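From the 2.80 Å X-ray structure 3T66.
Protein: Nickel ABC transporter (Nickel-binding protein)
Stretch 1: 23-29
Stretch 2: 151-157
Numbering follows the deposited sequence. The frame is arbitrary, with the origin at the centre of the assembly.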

# COMPACT_ATOMS: atom_id res chain seq x y z
N THR A 23 13.28 8.80 -12.81
CA THR A 23 12.30 8.83 -13.86
C THR A 23 12.81 9.76 -14.94
O THR A 23 13.67 10.60 -14.68
CB THR A 23 10.96 9.35 -13.32
OG1 THR A 23 10.17 9.81 -14.41
CG2 THR A 23 11.16 10.54 -12.38
N ASN A 24 12.32 9.61 -16.17
CA ASN A 24 12.73 10.50 -17.27
C ASN A 24 11.52 11.22 -17.80
O ASN A 24 11.57 11.91 -18.85
CB ASN A 24 13.34 9.73 -18.45
CG ASN A 24 14.58 8.94 -18.09
OD1 ASN A 24 15.16 9.06 -17.01
ND2 ASN A 24 15.01 8.12 -19.03
N SER A 25 10.41 11.00 -17.11
CA SER A 25 9.16 11.59 -17.51
C SER A 25 8.51 12.23 -16.31
O SER A 25 8.77 11.83 -15.19
CB SER A 25 8.24 10.55 -18.10
OG SER A 25 7.07 11.20 -18.52
N LEU A 26 7.70 13.25 -16.55
CA LEU A 26 6.85 13.78 -15.50
C LEU A 26 5.44 13.84 -16.05
O LEU A 26 4.62 14.65 -15.62
CB LEU A 26 7.31 15.15 -15.00
CG LEU A 26 8.66 15.21 -14.28
CD1 LEU A 26 9.14 16.63 -14.10
CD2 LEU A 26 8.57 14.56 -12.97
N ASP A 27 5.14 12.99 -17.00
CA ASP A 27 3.78 12.89 -17.39
C ASP A 27 2.98 12.11 -16.32
O ASP A 27 3.06 10.87 -16.28
CB ASP A 27 3.68 12.21 -18.72
CG ASP A 27 2.29 12.20 -19.24
OD1 ASP A 27 2.14 11.98 -20.46
OD2 ASP A 27 1.34 12.43 -18.45
N PRO A 28 2.18 12.81 -15.48
CA PRO A 28 1.48 12.10 -14.40
C PRO A 28 0.63 10.96 -14.91
O PRO A 28 0.26 10.07 -14.15
CB PRO A 28 0.59 13.18 -13.82
CG PRO A 28 0.31 14.07 -14.96
CD PRO A 28 1.63 14.16 -15.66
N HIS A 29 0.35 10.97 -16.19
CA HIS A 29 -0.43 9.91 -16.78
C HIS A 29 0.33 8.65 -17.20
O HIS A 29 -0.17 7.56 -16.99
CB HIS A 29 -1.29 10.44 -17.91
CG HIS A 29 -2.28 11.45 -17.45
ND1 HIS A 29 -2.89 12.34 -18.30
CD2 HIS A 29 -2.73 11.74 -16.21
CE1 HIS A 29 -3.70 13.13 -17.60
NE2 HIS A 29 -3.62 12.78 -16.33
N ASP A 151 3.74 20.28 -23.10
CA ASP A 151 4.94 19.52 -22.74
C ASP A 151 4.81 18.71 -21.47
O ASP A 151 5.33 19.06 -20.46
CB ASP A 151 6.09 20.48 -22.58
CG ASP A 151 7.42 19.81 -22.57
OD1 ASP A 151 7.50 18.60 -22.81
OD2 ASP A 151 8.41 20.50 -22.31
N PHE A 152 4.13 17.60 -21.57
CA PHE A 152 3.85 16.73 -20.47
C PHE A 152 5.05 15.98 -19.90
O PHE A 152 5.13 15.77 -18.69
CB PHE A 152 2.80 15.73 -20.90
CG PHE A 152 1.50 16.35 -21.34
CD1 PHE A 152 0.77 17.16 -20.49
CD2 PHE A 152 1.00 16.11 -22.61
CE1 PHE A 152 -0.42 17.71 -20.90
CE2 PHE A 152 -0.21 16.66 -23.02
CZ PHE A 152 -0.92 17.47 -22.16
N THR A 153 5.97 15.55 -20.75
CA THR A 153 7.14 14.88 -20.24
C THR A 153 7.93 15.78 -19.30
O THR A 153 8.46 15.30 -18.29
CB THR A 153 8.10 14.43 -21.37
OG1 THR A 153 7.40 13.56 -22.26
CG2 THR A 153 9.31 13.70 -20.80
N ASN A 154 8.01 17.06 -19.62
CA ASN A 154 8.97 17.91 -18.94
C ASN A 154 8.35 19.08 -18.20
O ASN A 154 9.07 19.84 -17.53
CB ASN A 154 10.00 18.46 -19.92
CG ASN A 154 10.38 17.46 -20.99
OD1 ASN A 154 11.07 16.47 -20.71
ND2 ASN A 154 9.94 17.72 -22.24
N HIS A 155 7.04 19.25 -18.32
CA HIS A 155 6.40 20.44 -17.80
C HIS A 155 4.90 20.27 -17.58
O HIS A 155 4.10 20.83 -18.31
CB HIS A 155 6.66 21.62 -18.73
CG HIS A 155 6.79 22.92 -18.01
ND1 HIS A 155 5.80 23.41 -17.18
CD2 HIS A 155 7.78 23.85 -18.01
CE1 HIS A 155 6.18 24.58 -16.70
NE2 HIS A 155 7.38 24.87 -17.18
N PRO A 156 4.53 19.48 -16.57
CA PRO A 156 3.13 19.32 -16.18
C PRO A 156 2.53 20.51 -15.40
O PRO A 156 3.11 21.02 -14.44
CB PRO A 156 3.14 18.04 -15.31
CG PRO A 156 4.56 17.85 -14.88
CD PRO A 156 5.43 18.52 -15.89
N VAL A 157 1.36 20.98 -15.79
CA VAL A 157 0.81 22.11 -15.06
C VAL A 157 -0.40 21.69 -14.30
O VAL A 157 -1.46 21.47 -14.88
CB VAL A 157 0.59 23.35 -15.95
CG1 VAL A 157 -0.52 24.25 -15.40
CG2 VAL A 157 1.89 24.12 -15.98

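Two irregular segments, far apart in sequence, meet here without forming a sheet or packing as helices. They bury 319 Å² between them, counting both sides, and they come nearest in backbone terms at Ser-25 and Thr-153, whose CA atoms lie 4.7 Å apart. A single hydrogen bond links them; most of the remaining contacts are packing, with two pairs of close polar atoms that are not hydrogen-bonded.

Thr-23 makes no contact with stretch 2, but it helps to shape the chain that does. Thr-23 OG1 donates to Ser-25 O, 2.6 Å away. A threonine hydroxyl, held close to the main chain by its short side chain, is well suited to such a local link. Asn-24 is exposed. What it offers the other segment is its carbonyl: Asn-24 O lies 3.5 Å from Thr-153 CG2, so a methyl group packs against a peptide oxygen.

Ser-25 touches Thr-153 mainly through its backbone, with Ser-25 C 3.7 Å from Thr-153 O; between side chains, Ser-25 OG approaches Thr-153 CG2 to 4.1 Å. The same hydroxyl oxygen accepts a nearly straight hydrogen bond from the main chain further on, Asp-27 N to Ser-25 OG at 3.0 Å and 172°. A small polar residue can thus fit near the other segment while accepting a bond from the backbone of its own.

Leu-26 has more of its surface covered by the other stretch than any other residue here. Its amide supplies the one hydrogen bond between the stretches, Leu-26 N to Thr-153 O, at 2.8 Å with an N-H...acceptor angle of 135°, short but visibly bent. Because it is made between backbone atoms, it does not depend on either side chain, and the CA-to-CB bond of Thr-153 points away from stretch 1. The leucine's aliphatic side chain suits its buried position: Leu-26 CB packs 3.9 Å from Pro-156 CG, a carbon of a ring whose CA-to-CB bond points toward stretch 1. The leucine carbonyl also approaches that ring, with Leu-26 O 3.3 Å from Pro-156 CG.

At Asp-27, proximity should not be mistaken for bonding. Asp-27 N is 3.3 Å from Phe-152 O, yet the angle is too poor for a hydrogen bond; the amide is instead directed at Ser-25 OG. The carboxylate oxygen Asp-27 OD1 lies 3.8 Å from Phe-152 CB, a packing contact, while the end of the phenylalanine side chain leads away from stretch 1. A buried carboxylate needs polar partners, and both oxygens of Asp-27 find them elsewhere in the structure.

Pro-28 closes the contact with a second apolar touch on the same proline, Pro-28 CD to Pro-156 CB at 4.2 Å. Compact rings suit this buried place, since they fill space without a side-chain polar group to satisfy. The CA-to-CB bond of His-29 points toward stretch 2, but the nearest side-chain approach, His-29 ND1 to Phe-152 CD1, is 6.4 Å, so it makes no contact.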